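Local coordinates for protein heavy metal cation tricomponent efflux pump ZneA(CzcA-like) (Cupriavidus metallidurans, PDB 4K0J) that exports Zn(II) in exchange for protons, as the inner-membrane pump of a tripartite RND heavy-metal efflux system, at residues K159-L164 with A301-L306; I441-A446 with L869-L874; K670-F676 with E802-L808. All coordinates share one frame. Residues are numbered along the deposited sequence.

Contact 1: residues K159-L164 with A301-L306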
loop_
_atom_site.group_PDB
_atom_site.type_symbol
_atom_site.label_atom_id
_atom_site.label_comp_id
_atom_site.label_asym_id
_atom_site.label_seq_id
_atom_site.Cartn_x
_atom_site.Cartn_y
_atom_site.Cartn_z
ATOM N N LYS C 159 27.542 18.469 -11.412
ATOM C CA LYS C 159 27.700 17.567 -12.548
ATOM C C LYS C 159 27.557 16.105 -12.140
ATOM O O LYS C 159 26.648 15.415 -12.589
ATOM C CB LYS C 159 29.056 17.782 -13.235
ATOM C CG LYS C 159 29.297 19.204 -13.719
ATOM C CD LYS C 159 28.185 19.660 -14.651
ATOM C CE LYS C 159 28.457 21.050 -15.198
ATOM N NZ LYS C 159 29.687 21.087 -16.037
ATOM N N VAL C 160 28.455 15.647 -11.277
ATOM C CA VAL C 160 28.592 14.225 -10.977
ATOM C C VAL C 160 27.390 13.648 -10.243
ATOM O O VAL C 160 26.767 12.683 -10.703
ATOM C CB VAL C 160 29.861 13.954 -10.149
ATOM C CG1 VAL C 160 29.965 12.488 -9.805
ATOM C CG2 VAL C 160 31.089 14.402 -10.917
ATOM N N ILE C 161 27.073 14.232 -9.094
ATOM C CA ILE C 161 25.927 13.775 -8.321
ATOM C C ILE C 161 24.611 13.918 -9.088
ATOM O O ILE C 161 23.859 12.950 -9.168
ATOM C CB ILE C 161 25.849 14.426 -6.925
ATOM C CG1 ILE C 161 27.059 13.999 -6.080
ATOM C CG2 ILE C 161 24.559 14.026 -6.233
ATOM C CD1 ILE C 161 27.195 14.740 -4.746
ATOM N N PRO C 162 24.337 15.101 -9.681
ATOM C CA PRO C 162 23.090 15.186 -10.455
ATOM C C PRO C 162 22.987 14.114 -11.540
ATOM O O PRO C 162 21.880 13.725 -11.911
ATOM C CB PRO C 162 23.171 16.576 -11.093
ATOM C CG PRO C 162 24.023 17.363 -10.170
ATOM C CD PRO C 162 25.039 16.400 -9.636
ATOM N N ARG C 163 24.126 13.630 -12.023
ATOM C CA ARG C 163 24.130 12.619 -13.067
ATOM C C ARG C 163 23.862 11.234 -12.493
ATOM O O ARG C 163 22.954 10.533 -12.937
ATOM C CB ARG C 163 25.457 12.641 -13.828
ATOM C CG ARG C 163 25.602 11.559 -14.890
ATOM C CD ARG C 163 24.554 11.695 -15.990
ATOM N NE ARG C 163 24.689 10.654 -17.009
ATOM C CZ ARG C 163 24.146 9.444 -16.922
ATOM N NH1 ARG C 163 23.423 9.114 -15.860
ATOM N NH2 ARG C 163 24.327 8.561 -17.893
ATOM N N LEU C 164 24.652 10.844 -11.501
ATOM C CA LEU C 164 24.501 9.536 -10.886
ATOM C C LEU C 164 23.132 9.374 -10.241
ATOM O O LEU C 164 22.656 8.258 -10.060
ATOM C CB LEU C 164 25.602 9.302 -9.857
ATOM C CG LEU C 164 27.015 9.206 -10.428
ATOM C CD1 LEU C 164 28.020 9.292 -9.304
ATOM C CD2 LEU C 164 27.193 7.913 -11.193
ATOM N N ALA C 301 27.514 3.007 -16.640
ATOM C CA ALA C 301 27.152 3.843 -17.778
ATOM C C ALA C 301 27.285 5.322 -17.427
ATOM O O ALA C 301 27.897 6.093 -18.173
ATOM C CB ALA C 301 25.736 3.533 -18.229
ATOM N N ALA C 302 26.721 5.705 -16.282
ATOM C CA ALA C 302 26.754 7.093 -15.829
ATOM C C ALA C 302 28.178 7.612 -15.635
ATOM O O ALA C 302 28.563 8.624 -16.221
ATOM C CB ALA C 302 25.966 7.241 -14.556
ATOM N N VAL C 303 28.941 6.916 -14.801
ATOM C CA VAL C 303 30.339 7.239 -14.547
ATOM C C VAL C 303 31.133 7.386 -15.842
ATOM O O VAL C 303 31.843 8.387 -16.040
ATOM C CB VAL C 303 30.993 6.148 -13.695
ATOM C CG1 VAL C 303 32.495 6.375 -13.594
ATOM C CG2 VAL C 303 30.360 6.106 -12.322
ATOM N N ARG C 304 31.002 6.389 -16.721
ATOM C CA ARG C 304 31.664 6.413 -18.023
ATOM C C ARG C 304 31.313 7.687 -18.782
ATOM O O ARG C 304 32.203 8.394 -19.247
ATOM C CB ARG C 304 31.272 5.196 -18.857
ATOM C CG ARG C 304 32.446 4.445 -19.458
ATOM C CD ARG C 304 31.985 3.449 -20.522
ATOM N NE ARG C 304 30.754 2.757 -20.145
ATOM C CZ ARG C 304 30.708 1.644 -19.418
ATOM N NH1 ARG C 304 31.827 1.087 -18.984
ATOM N NH2 ARG C 304 29.542 1.089 -19.119
ATOM N N ASP C 305 30.016 7.972 -18.884
ATOM C CA ASP C 305 29.514 9.194 -19.519
ATOM C C ASP C 305 30.134 10.456 -18.920
ATOM O O ASP C 305 30.426 11.418 -19.634
ATOM C CB ASP C 305 27.988 9.258 -19.393
ATOM C CG ASP C 305 27.393 10.490 -20.050
ATOM O OD1 ASP C 305 28.017 11.040 -20.982
ATOM O OD2 ASP C 305 26.288 10.897 -19.636
ATOM N N LEU C 306 30.328 10.445 -17.607
ATOM C CA LEU C 306 30.922 11.582 -16.928
ATOM C C LEU C 306 32.366 11.783 -17.354
ATOM O O LEU C 306 32.769 12.896 -17.685
ATOM C CB LEU C 306 30.832 11.422 -15.409
ATOM C CG LEU C 306 29.471 11.740 -14.793
ATOM C CD1 LEU C 306 29.505 11.509 -13.301
ATOM C CD2 LEU C 306 29.067 13.170 -15.095
#
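This is a near-antiparallel helix–helix packing in the periplasmic porter region, joining helix 149-164 to helix 292-310 over one face of the sheet built from strands 135-143, 170-177, 280-287 and 316-319. The short axes run 9.8 Å apart at 149°, with L164 facing A302 (CA–CA 6.0 Å) and V160 facing L306 (CA–CA 6.9 Å). R163 is the knob: its side chain sits among A301, A302, D305 and L306. R163 NE donates to D305 OD2 at 3.1 Å in a nearly straight salt bridge, while the A302 methyl lies over one face of the guanidinium, its CB 3.4 Å from R163 NH1. D305 OD1 is held by N309, anchoring both carboxylate oxygens. Below this charged lid the contact is apolar. L306 reaches V160 (CD1–CG1 3.7 Å) and the aliphatic part of R163 (CD2–CG 3.8 Å); L164 CD2 touches A302 CB at 3.6 Å and V303 CG2 at 3.8 Å. P162 cannot donate a backbone bond, which kinks the last turn of helix 149-164. V160 and L164 rest on Y140, and V303 on Y138. Two helices side by side on an antiparallel sheet of order 2-3-1-4 are the ferredoxin-like βαββαβ fold, here the RND PN2 subdomain.

Contact 2: residues I441-A446 with L869-L874; sequences IVIITA and LMFVLL
Two predicted transmembrane helices pack side by side, almost antiparallel, without a hydrogen bond between them. Residues 441-446 are helical throughout; 869-873 are helical, and L874 (phi/psi -76/5) leaves the helix. The short axes approach to 9.8 Å with their directions 167° apart, and V442 lies opposite M870 (CA–CA 6.2 Å). The main bump is L873, extended in its m,t rotamer. L873 CD1 enters a shallow hollow lined by I441, V442 and T445, lying 3.7 Å from I441 O, 3.8 Å from I441 CG2, 3.8 Å from V442 CG2 and 3.7 Å from T445 CG2. V442, chi1 t, answers from its own helix: its CG2 sits between the two leucines and meets L874 CD1 at 3.6 Å. M870 (t,t,m) reaches across toward the partner helix, bringing its CE to 4.0 Å from A446 CB, where the small alanine accommodates it; M870 CG keeps a looser 4.5 Å from V442 CG1. At the other edge T445, also chi1 t, sets OG1 3.7 Å from L869 CD1, where L869 lies on the surface. Such close-fitting aliphatic packing is characteristic of membrane helix bundles, here that of an RND permease. Around the pair, I443 and I444 turn to L472 of helix 463-479, F871 and L874 meet helix 884-888, and V442 and L874 also touch V925 and I929 of helix 911-939.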
loop_
_atom_site.group_PDB
_atom_site.type_symbol
_atom_site.label_atom_id
_atom_site.label_comp_id
_atom_site.label_asym_id
_atom_site.label_seq_id
_atom_site.Cartn_x
_atom_site.Cartn_y
_atom_site.Cartn_z
ATOM N N ILE C 441 12.051 -38.171 -0.060
ATOM C CA ILE C 441 11.075 -37.316 0.607
ATOM C C ILE C 441 11.519 -37.086 2.051
ATOM O O ILE C 441 11.130 -36.107 2.683
ATOM C CB ILE C 441 9.633 -37.878 0.557
ATOM C CG1 ILE C 441 8.619 -36.758 0.812
ATOM C CG2 ILE C 441 9.444 -39.005 1.559
ATOM C CD1 ILE C 441 7.190 -37.242 0.947
ATOM N N VAL C 442 12.348 -37.993 2.562
ATOM C CA VAL C 442 12.933 -37.825 3.884
ATOM C C VAL C 442 14.049 -36.788 3.848
ATOM O O VAL C 442 14.148 -35.955 4.744
ATOM C CB VAL C 442 13.443 -39.164 4.471
ATOM C CG1 VAL C 442 14.514 -38.924 5.520
ATOM C CG2 VAL C 442 12.288 -39.940 5.080
ATOM N N ILE C 443 14.881 -36.815 2.812
ATOM C CA ILE C 443 15.931 -35.804 2.714
ATOM C C ILE C 443 15.323 -34.429 2.417
ATOM O O ILE C 443 15.897 -33.393 2.763
ATOM C CB ILE C 443 17.026 -36.176 1.684
ATOM C CG1 ILE C 443 18.248 -35.273 1.849
ATOM C CG2 ILE C 443 16.512 -36.072 0.274
ATOM C CD1 ILE C 443 19.348 -35.553 0.852
ATOM N N ILE C 444 14.144 -34.427 1.799
ATOM C CA ILE C 444 13.413 -33.185 1.555
ATOM C C ILE C 444 12.744 -32.661 2.827
ATOM O O ILE C 444 12.805 -31.469 3.120
ATOM C CB ILE C 444 12.376 -33.346 0.425
ATOM C CG1 ILE C 444 13.018 -33.016 -0.922
ATOM C CG2 ILE C 444 11.180 -32.439 0.647
ATOM C CD1 ILE C 444 12.062 -33.094 -2.096
ATOM N N THR C 445 12.120 -33.554 3.589
ATOM C CA THR C 445 11.493 -33.161 4.845
ATOM C C THR C 445 12.555 -32.772 5.868
ATOM O O THR C 445 12.271 -32.057 6.826
ATOM C CB THR C 445 10.597 -34.276 5.429
ATOM O OG1 THR C 445 9.649 -33.701 6.336
ATOM C CG2 THR C 445 11.422 -35.304 6.178
ATOM N N ALA C 446 13.782 -33.240 5.655
ATOM C CA ALA C 446 14.884 -32.931 6.554
ATOM C C ALA C 446 15.505 -31.603 6.163
ATOM O O ALA C 446 15.864 -30.800 7.018
ATOM C CB ALA C 446 15.927 -34.034 6.525
ATOM N N LEU C 869 8.465 -35.795 11.948
ATOM C CA LEU C 869 8.079 -36.210 10.602
ATOM C C LEU C 869 8.993 -37.305 10.062
ATOM O O LEU C 869 8.532 -38.247 9.416
ATOM C CB LEU C 869 8.088 -35.011 9.649
ATOM C CG LEU C 869 7.124 -33.873 9.983
ATOM C CD1 LEU C 869 7.259 -32.742 8.974
ATOM C CD2 LEU C 869 5.694 -34.389 10.034
ATOM N N MET C 870 10.290 -37.169 10.332
ATOM C CA MET C 870 11.287 -38.135 9.878
ATOM C C MET C 870 10.967 -39.537 10.377
ATOM O O MET C 870 11.092 -40.509 9.637
ATOM C CB MET C 870 12.684 -37.718 10.341
ATOM C CG MET C 870 13.787 -38.684 9.954
ATOM S SD MET C 870 15.414 -38.102 10.472
ATOM C CE MET C 870 15.548 -36.585 9.530
ATOM N N PHE C 871 10.550 -39.632 11.633
ATOM C CA PHE C 871 10.125 -40.905 12.196
ATOM C C PHE C 871 8.779 -41.290 11.604
ATOM O O PHE C 871 8.503 -42.468 11.380
ATOM C CB PHE C 871 10.024 -40.809 13.717
ATOM C CG PHE C 871 9.664 -42.106 14.391
ATOM C CD1 PHE C 871 8.339 -42.434 14.632
ATOM C CD2 PHE C 871 10.652 -42.989 14.797
ATOM C CE1 PHE C 871 8.007 -43.621 15.257
ATOM C CE2 PHE C 871 10.324 -44.176 15.426
ATOM C CZ PHE C 871 9.002 -44.493 15.654
ATOM N N VAL C 872 7.946 -40.284 11.349
ATOM C CA VAL C 872 6.620 -40.506 10.783
ATOM C C VAL C 872 6.695 -41.077 9.369
ATOM O O VAL C 872 5.999 -42.040 9.045
ATOM C CB VAL C 872 5.774 -39.221 10.800
ATOM C CG1 VAL C 872 4.629 -39.317 9.804
ATOM C CG2 VAL C 872 5.232 -38.979 12.197
ATOM N N LEU C 873 7.543 -40.487 8.533
ATOM C CA LEU C 873 7.782 -41.029 7.199
ATOM C C LEU C 873 8.403 -42.417 7.310
ATOM O O LEU C 873 8.032 -43.339 6.583
ATOM C CB LEU C 873 8.694 -40.104 6.393
ATOM C CG LEU C 873 8.069 -38.782 5.951
ATOM C CD1 LEU C 873 9.075 -37.939 5.190
ATOM C CD2 LEU C 873 6.837 -39.044 5.102
ATOM N N LEU C 874 9.336 -42.560 8.246
ATOM C CA LEU C 874 10.008 -43.830 8.472
ATOM C C LEU C 874 9.137 -44.826 9.223
ATOM O O LEU C 874 9.597 -45.906 9.583
ATOM C CB LEU C 874 11.326 -43.620 9.218
ATOM C CG LEU C 874 12.573 -43.744 8.343
ATOM C CD1 LEU C 874 12.393 -42.970 7.048
ATOM C CD2 LEU C 874 13.812 -43.268 9.086
#

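Contact 3: residues K670-F676 with E802-L808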
loop_
_atom_site.group_PDB
_atom_site.type_symbol
_atom_site.label_atom_id
_atom_site.label_comp_id
_atom_site.label_asym_id
_atom_site.label_seq_id
_atom_site.Cartn_x
_atom_site.Cartn_y
_atom_site.Cartn_z
ATOM N N LYS C 670 25.812 -2.315 27.018
ATOM C CA LYS C 670 25.065 -1.092 27.257
ATOM C C LYS C 670 24.828 -0.850 28.748
ATOM O O LYS C 670 24.178 -1.656 29.419
ATOM C CB LYS C 670 23.740 -1.142 26.491
ATOM C CG LYS C 670 23.905 -1.336 24.985
ATOM C CD LYS C 670 22.560 -1.507 24.282
ATOM C CE LYS C 670 22.000 -2.923 24.430
ATOM N NZ LYS C 670 22.633 -3.919 23.520
ATOM N N VAL C 671 25.370 0.258 29.253
ATOM C CA VAL C 671 25.213 0.672 30.650
ATOM C C VAL C 671 24.153 1.765 30.775
ATOM O O VAL C 671 24.397 2.925 30.442
ATOM C CB VAL C 671 26.543 1.196 31.236
ATOM C CG1 VAL C 671 26.337 1.789 32.620
ATOM C CG2 VAL C 671 27.577 0.085 31.283
ATOM N N TYR C 672 22.977 1.386 31.259
ATOM C CA TYR C 672 21.824 2.273 31.257
ATOM C C TYR C 672 21.768 3.122 32.514
ATOM O O TYR C 672 22.312 2.744 33.543
ATOM C CB TYR C 672 20.539 1.452 31.135
ATOM C CG TYR C 672 20.431 0.661 29.851
ATOM C CD1 TYR C 672 19.713 1.153 28.772
ATOM C CD2 TYR C 672 21.045 -0.580 29.718
ATOM C CE1 TYR C 672 19.608 0.442 27.602
ATOM C CE2 TYR C 672 20.946 -1.304 28.549
ATOM C CZ TYR C 672 20.227 -0.784 27.492
ATOM O OH TYR C 672 20.115 -1.488 26.315
ATOM N N GLY C 673 21.098 4.268 32.433
ATOM C CA GLY C 673 20.914 5.119 33.596
ATOM C C GLY C 673 20.785 6.587 33.239
ATOM O O GLY C 673 21.414 7.056 32.289
ATOM N N ASN C 674 19.984 7.317 34.012
ATOM C CA ASN C 674 19.673 8.704 33.689
ATOM C C ASN C 674 20.751 9.694 34.126
ATOM O O ASN C 674 20.623 10.901 33.918
ATOM C CB ASN C 674 18.313 9.100 34.269
ATOM C CG ASN C 674 17.726 10.320 33.587
ATOM O OD1 ASN C 674 17.106 10.218 32.526
ATOM N ND2 ASN C 674 17.925 11.488 34.190
ATOM N N ASP C 675 21.820 9.176 34.723
ATOM C CA ASP C 675 22.939 10.014 35.146
ATOM C C ASP C 675 24.140 9.831 34.223
ATOM O O ASP C 675 24.588 8.710 33.996
ATOM C CB ASP C 675 23.338 9.692 36.586
ATOM C CG ASP C 675 24.462 10.578 37.091
ATOM O OD1 ASP C 675 25.273 10.100 37.910
ATOM O OD2 ASP C 675 24.534 11.753 36.669
ATOM N N PHE C 676 24.663 10.935 33.701
ATOM C CA PHE C 676 25.787 10.880 32.771
ATOM C C PHE C 676 27.083 10.446 33.460
ATOM O O PHE C 676 27.756 9.500 33.020
ATOM C CB PHE C 676 25.963 12.232 32.072
ATOM C CG PHE C 676 24.876 12.545 31.079
ATOM C CD1 PHE C 676 24.147 11.527 30.483
ATOM C CD2 PHE C 676 24.584 13.853 30.736
ATOM C CE1 PHE C 676 23.144 11.809 29.566
ATOM C CE2 PHE C 676 23.582 14.138 29.818
ATOM C CZ PHE C 676 22.863 13.114 29.236
ATOM N N GLU C 802 18.027 4.829 24.186
ATOM C CA GLU C 802 17.506 3.614 23.558
ATOM C C GLU C 802 16.421 2.976 24.407
ATOM O O GLU C 802 16.652 2.661 25.575
ATOM C CB GLU C 802 18.625 2.600 23.330
ATOM C CG GLU C 802 18.134 1.170 23.161
ATOM C CD GLU C 802 19.269 0.184 22.988
ATOM O OE1 GLU C 802 19.227 -0.890 23.629
ATOM O OE2 GLU C 802 20.204 0.484 22.213
ATOM N N MET C 803 15.251 2.772 23.809
ATOM C CA MET C 803 14.086 2.255 24.522
ATOM C C MET C 803 13.758 3.127 25.725
ATOM O O MET C 803 13.417 2.622 26.796
ATOM C CB MET C 803 14.303 0.806 24.964
ATOM C CG MET C 803 14.132 -0.202 23.852
ATOM S SD MET C 803 12.542 0.002 23.037
ATOM C CE MET C 803 12.603 -1.328 21.853
ATOM N N ASN C 804 13.884 4.439 25.534
ATOM C CA ASN C 804 13.576 5.423 26.567
ATOM C C ASN C 804 14.461 5.279 27.794
ATOM O O ASN C 804 14.015 5.436 28.929
ATOM C CB ASN C 804 12.098 5.358 26.930
ATOM C CG ASN C 804 11.226 5.168 25.714
ATOM O OD1 ASN C 804 10.427 4.236 25.649
ATOM N ND2 ASN C 804 11.397 6.035 24.725
ATOM N N LYS C 805 15.727 4.975 27.542
ATOM C CA LYS C 805 16.722 4.826 28.590
ATOM C C LYS C 805 18.030 5.474 28.147
ATOM O O LYS C 805 18.555 5.169 27.073
ATOM C CB LYS C 805 16.959 3.344 28.889
ATOM C CG LYS C 805 15.717 2.567 29.317
ATOM C CD LYS C 805 16.007 1.076 29.395
ATOM C CE LYS C 805 14.785 0.292 29.838
ATOM N NZ LYS C 805 15.065 -1.170 29.879
ATOM N N ARG C 806 18.546 6.381 28.969
ATOM C CA ARG C 806 19.856 6.966 28.729
ATOM C C ARG C 806 20.904 5.889 28.992
ATOM O O ARG C 806 20.942 5.312 30.079
ATOM C CB ARG C 806 20.084 8.144 29.673
ATOM C CG ARG C 806 18.825 8.906 30.035
ATOM C CD ARG C 806 18.569 10.062 29.084
ATOM N NE ARG C 806 19.394 11.221 29.405
ATOM C CZ ARG C 806 19.065 12.138 30.307
ATOM N NH1 ARG C 806 17.925 12.032 30.975
ATOM N NH2 ARG C 806 19.873 13.161 30.540
ATOM N N HIS C 807 21.749 5.605 28.006
ATOM C CA HIS C 807 22.784 4.595 28.194
ATOM C C HIS C 807 24.115 5.001 27.574
ATOM O O HIS C 807 24.175 5.884 26.724
ATOM C CB HIS C 807 22.328 3.235 27.643
ATOM C CG HIS C 807 22.406 3.125 26.150
ATOM N ND1 HIS C 807 21.528 3.770 25.305
ATOM C CD2 HIS C 807 23.259 2.440 25.351
ATOM C CE1 HIS C 807 21.841 3.493 24.053
ATOM N NE2 HIS C 807 22.887 2.687 24.052
ATOM N N LEU C 808 25.183 4.356 28.022
ATOM C CA LEU C 808 26.491 4.515 27.397
ATOM C C LEU C 808 26.912 3.165 26.847
ATOM O O LEU C 808 26.573 2.131 27.413
ATOM C CB LEU C 808 27.524 5.021 28.403
ATOM C CG LEU C 808 28.142 6.393 28.123
ATOM C CD1 LEU C 808 27.106 7.492 28.266
ATOM C CD2 LEU C 808 29.329 6.649 29.039
#
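Reciprocal backbone hydrogen bonds, V671 N to L808 O and L808 N to V671 O, both 2.9 Å, tie the two middle strands of an antiparallel four-stranded sheet. Its order, 699-701, 807-812, 667-672, 843-847, with helices 676-690 and 820-830, is the ferredoxin-like fold of the PC2 porter subdomain. V671 and L808 form the hydrogen-bonded pair; Y672 and H807, the next, are a non-hydrogen-bonded pair with CA atoms 4.0 Å apart. Beyond the strand end, one further backbone bond runs from G673 N to R806 O, a short 2.6 Å. G673 has phi/psi 151/147, where a CB would jam against the carbonyl of Y672. In the side chains, Y672 OH donates to E802 OE1 at 2.9 Å. E802-K805 form a turn close to type I' (M803 56/40, N804 62/39), with K805 N to E802 O weak at 3.2 Å and E802 N to K805 O at 3.0 Å. This turn links strand 788-802, part of another sheet, to strand 807-812. Farther out, R806 lies against the exit from strand 667-672: N674 O is over one face of its guanidinium, and F676 CZ approaches at the edge, 3.3 Å from NH2. D675 then N-caps helix 676-690 through OD1 to E678 N. V671 packs under that helix on T679, V682 and I686, while L808 touches R680. On the opposite face of the sheet, Y672 and H807 have rings slid apart with little overlap, but H807 CB lies over the tyrosine ring, 4.0 Å from its centroid, in a CH-pi contact.

Contacts 1 and 3 belong to the periplasmic part of the pump and contact 2 to its membrane part. Contacts 1 and 3 lie in separate ferredoxin-like subdomains, one from each half of the chain: contact 1 joins the two helices over a sheet, contact 3 two strands within one. Their centres are 44 Å apart, with about 31 Å between nearest atoms. Contact 2 lies 55 Å from contact 1 and 49 Å from contact 3, centre to centre, with nearest atoms about 42 and 32 Å apart, so no two of them touch. Along the chain, contact 1 closes before either of the others opens, whereas contact 3 is nested in the loop closed by contact 2, which brings the two halves together in the membrane.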